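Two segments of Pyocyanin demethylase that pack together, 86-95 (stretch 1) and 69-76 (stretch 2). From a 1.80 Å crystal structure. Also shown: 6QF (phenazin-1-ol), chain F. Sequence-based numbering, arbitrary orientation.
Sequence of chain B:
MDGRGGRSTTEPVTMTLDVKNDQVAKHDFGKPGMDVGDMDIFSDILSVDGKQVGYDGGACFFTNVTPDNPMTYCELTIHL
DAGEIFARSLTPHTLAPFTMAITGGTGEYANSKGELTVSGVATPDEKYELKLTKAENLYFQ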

# COMPACT_ATOMS: atom_id res chain seq x y z
N PHE B 86 -2.57 0.62 -11.30
CA PHE B 86 -2.33 0.92 -9.89
C PHE B 86 -2.35 2.42 -9.68
O PHE B 86 -1.74 3.17 -10.44
CB PHE B 86 -0.98 0.38 -9.44
CG PHE B 86 -0.75 -1.04 -9.80
CD1 PHE B 86 -1.74 -1.97 -9.62
CD2 PHE B 86 0.45 -1.44 -10.34
CE1 PHE B 86 -1.54 -3.29 -9.97
CE2 PHE B 86 0.67 -2.74 -10.70
CZ PHE B 86 -0.31 -3.67 -10.51
N ALA B 87 -3.04 2.86 -8.63
CA ALA B 87 -3.15 4.28 -8.33
C ALA B 87 -3.09 4.50 -6.83
O ALA B 87 -3.44 3.62 -6.03
CB ALA B 87 -4.44 4.86 -8.89
N ARG B 88 -2.68 5.70 -6.45
CA ARG B 88 -2.62 6.06 -5.03
C ARG B 88 -2.85 7.55 -4.89
O ARG B 88 -2.59 8.33 -5.81
CB ARG B 88 -1.30 5.66 -4.39
CG ARG B 88 -0.10 6.41 -4.95
CD ARG B 88 1.19 5.85 -4.40
NE ARG B 88 1.44 6.25 -3.01
CZ ARG B 88 2.23 5.58 -2.18
NH1 ARG B 88 2.82 4.46 -2.58
NH2 ARG B 88 2.42 6.03 -0.94
N SER B 89 -3.34 7.95 -3.72
CA SER B 89 -3.63 9.34 -3.45
C SER B 89 -3.43 9.63 -1.97
O SER B 89 -3.48 8.74 -1.12
CB SER B 89 -5.06 9.73 -3.86
OG SER B 89 -6.04 8.91 -3.24
N LEU B 90 -3.14 10.90 -1.69
CA LEU B 90 -3.22 11.46 -0.34
C LEU B 90 -3.98 12.77 -0.50
O LEU B 90 -3.41 13.79 -0.91
CB LEU B 90 -1.84 11.68 0.26
CG LEU B 90 -1.85 12.32 1.66
CD1 LEU B 90 -2.41 11.34 2.68
CD2 LEU B 90 -0.46 12.77 2.08
N THR B 91 -5.28 12.74 -0.25
CA THR B 91 -6.13 13.88 -0.59
C THR B 91 -7.23 13.97 0.44
O THR B 91 -7.50 13.00 1.17
CB THR B 91 -6.77 13.72 -1.98
OG1 THR B 91 -7.66 12.60 -1.95
CG2 THR B 91 -5.73 13.49 -3.06
N PRO B 92 -7.93 15.09 0.50
CA PRO B 92 -9.19 15.12 1.24
C PRO B 92 -10.13 14.03 0.74
O PRO B 92 -10.16 13.71 -0.45
CB PRO B 92 -9.74 16.52 0.97
CG PRO B 92 -8.51 17.35 0.67
CD PRO B 92 -7.58 16.41 -0.05
N HIS B 93 -10.87 13.44 1.67
CA HIS B 93 -11.79 12.36 1.37
C HIS B 93 -13.21 12.91 1.54
O HIS B 93 -13.90 12.66 2.52
CB HIS B 93 -11.53 11.16 2.28
CG HIS B 93 -12.23 9.91 1.86
ND1 HIS B 93 -13.42 9.50 2.41
CD2 HIS B 93 -11.90 8.98 0.93
CE1 HIS B 93 -13.80 8.37 1.85
NE2 HIS B 93 -12.90 8.03 0.94
N THR B 94 -13.59 13.72 0.56
CA THR B 94 -14.86 14.42 0.51
C THR B 94 -15.54 14.08 -0.81
O THR B 94 -15.02 13.33 -1.62
CB THR B 94 -14.65 15.94 0.64
OG1 THR B 94 -14.07 16.44 -0.57
CG2 THR B 94 -13.73 16.26 1.80
N LEU B 95 -16.72 14.66 -1.03
CA LEU B 95 -17.43 14.43 -2.29
C LEU B 95 -16.78 15.16 -3.47
O LEU B 95 -17.14 14.87 -4.62
CB LEU B 95 -18.89 14.82 -2.14
CG LEU B 95 -19.56 14.23 -0.90
CD1 LEU B 95 -21.01 14.65 -0.80
CD2 LEU B 95 -19.43 12.70 -0.88
C4 6QF F . -13.66 4.80 -1.30
C5 6QF F . -14.28 4.67 0.04
C6 6QF F . -15.45 4.01 0.25
C10 6QF F . -12.71 4.91 -3.88
C13 6QF F . -10.97 5.66 -5.44
C15 6QF F . -10.77 6.22 -3.12
C1 6QF F . -16.12 3.39 -0.85
C2 6QF F . -15.61 3.47 -2.09
C3 6QF F . -14.37 4.17 -2.40
N7 6QF F . -13.87 4.24 -3.65
N8 6QF F . -12.50 5.48 -1.52
C9 6QF F . -12.01 5.53 -2.80
C11 6QF F . -12.12 5.02 -5.20
C14 6QF F . -10.27 6.29 -4.36
O19 6QF F . -13.62 5.27 1.05
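Stretch 2, residues 69-76: NPMTYCEL

Stretch 2 lies alongside stretch 1 as a neighbouring antiparallel strand. The phi/psi values of Met71 to Leu76, from -89/136 to -138/138, are extended, as are those of Phe86 to Pro92. The N-to-C directions of the two strands differ by 165°, and their axes approach to 4.6 Å.

The register follows from the CA spacings and the hydrogen bonds. Wide pairs, such as Ala87 with Leu76 and Ser89 with Cys74 (CA to CA 5.1 Å each), alternate with narrow ones, such as Arg88 with Glu75 and Leu90 with Tyr73 (CA to CA 4.5 Å each). The wide pairs bond in both directions: Leu76 N to Ala87 O 2.9 Å and Ala87 N to Leu76 O 3.0 Å; Cys74 N to Ser89 O and Ser89 N to Cys74 O, both 2.9 Å; Thr72 N to Thr91 O 2.9 Å and Thr91 N to Thr72 O 3.1 Å. At the narrow pairs the strands close through CA-H...O contacts, the shortest being Arg88 CA to Cys74 O at 3.1 Å.

One face of the ribbon carries Arg88, Leu90, Tyr73 and Glu75. Here Glu75 and Tyr73 lie over one face of the Arg88 guanidinium. Arg88 NH1 forms a salt bridge with Glu75 OE2 at 3.5 Å, but the oxygen is well out of the guanidinium plane, so charge alone links them. Glu75 OE2 also accepts a 2.8 Å hydrogen bond from Tyr73 OH, while Arg88 NH2 is 3.6 Å from Tyr73 CE1. Leu90 nests between Tyr73 and Met71: its CD1 is 4.1 Å from Tyr73 CB, and its CG is 3.8 Å from Met71 CE. The all-m rotamer of Met71 belongs to a side chain whose end comes nearer to stretch 1, and Met71 SD also reaches 3.7 Å from Pro92 CD.

The other face carries Ala87, Ser89, Thr91, Thr72, Cys74 and Leu76. Small side chains leave a hollow that water 1 occupies, hydrogen-bonded to Thr72 OG1 (2.9 Å), Ser89 OG (2.8 Å) and Thr91 OG1 (2.7 Å). Beside the water, Ser89 OG packs 3.4 Å from Cys74 CB; farther along the same face, Ala87 CB lies 4.4 Å from Leu76 CB.

Beyond Pro92 the pairing persists through His93 N to Pro70 O, a 2.7 Å hydrogen bond. The CA-to-CB bond of His93 points toward stretch 2, bringing His93 CB to 3.4 Å from Thr72 CG2. His93 NE2 donates a hydrogen bond to O19 of phenazin-1-ol at 2.9 Å, and Cys74 SG lies 3.7 Å from C15 of the same ligand, so both stretches meet it.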

# COMPACT_ATOMS: atom_id res chain seq x y z
N ASN B 69 -11.40 18.97 7.21
CA ASN B 69 -10.79 18.16 6.16
C ASN B 69 -10.37 16.79 6.67
O ASN B 69 -9.39 16.68 7.42
CB ASN B 69 -9.58 18.89 5.57
N PRO B 70 -11.06 15.72 6.27
CA PRO B 70 -10.54 14.38 6.53
C PRO B 70 -9.64 13.91 5.40
O PRO B 70 -10.10 13.73 4.27
CB PRO B 70 -11.80 13.53 6.64
CG PRO B 70 -12.78 14.20 5.74
CD PRO B 70 -12.40 15.67 5.65
N MET B 71 -8.35 13.75 5.68
CA MET B 71 -7.37 13.31 4.69
C MET B 71 -7.28 11.79 4.69
O MET B 71 -7.23 11.16 5.75
CB MET B 71 -5.98 13.88 5.00
CG MET B 71 -5.84 15.39 4.83
SD MET B 71 -5.78 15.92 3.11
CE MET B 71 -4.35 15.03 2.50
N THR B 72 -7.24 11.20 3.49
CA THR B 72 -7.05 9.76 3.35
C THR B 72 -5.87 9.48 2.45
O THR B 72 -5.66 10.16 1.43
CB THR B 72 -8.24 8.99 2.73
OG1 THR B 72 -8.62 9.58 1.49
CG2 THR B 72 -9.42 8.92 3.68
N TYR B 73 -5.12 8.46 2.84
CA TYR B 73 -4.19 7.78 1.97
C TYR B 73 -4.94 6.61 1.34
O TYR B 73 -5.44 5.74 2.06
CB TYR B 73 -2.97 7.31 2.76
CG TYR B 73 -2.16 6.27 2.04
CD1 TYR B 73 -1.74 6.48 0.74
CD2 TYR B 73 -1.80 5.09 2.67
CE1 TYR B 73 -1.00 5.53 0.07
CE2 TYR B 73 -1.06 4.13 2.00
CZ TYR B 73 -0.66 4.36 0.71
OH TYR B 73 0.08 3.42 0.02
N CYS B 74 -5.06 6.61 0.01
CA CYS B 74 -5.81 5.58 -0.70
C CYS B 74 -4.91 4.86 -1.69
O CYS B 74 -4.04 5.47 -2.33
CB CYS B 74 -7.00 6.15 -1.46
SG CYS B 74 -8.26 6.85 -0.42
N GLU B 75 -5.14 3.56 -1.79
CA GLU B 75 -4.51 2.68 -2.76
C GLU B 75 -5.61 1.96 -3.53
O GLU B 75 -6.57 1.46 -2.92
CB GLU B 75 -3.60 1.63 -2.09
CG GLU B 75 -2.23 2.11 -1.66
CD GLU B 75 -1.22 2.13 -2.81
OE1 GLU B 75 -1.60 1.86 -3.98
OE2 GLU B 75 -0.03 2.39 -2.53
N LEU B 76 -5.44 1.88 -4.85
CA LEU B 76 -6.46 1.34 -5.73
C LEU B 76 -5.79 0.46 -6.77
O LEU B 76 -4.75 0.83 -7.32
CB LEU B 76 -7.23 2.48 -6.43
CG LEU B 76 -8.34 2.10 -7.41
CD1 LEU B 76 -9.52 1.49 -6.64
CD2 LEU B 76 -8.78 3.35 -8.16
O HOH W 1 -7.26 10.08 -1.04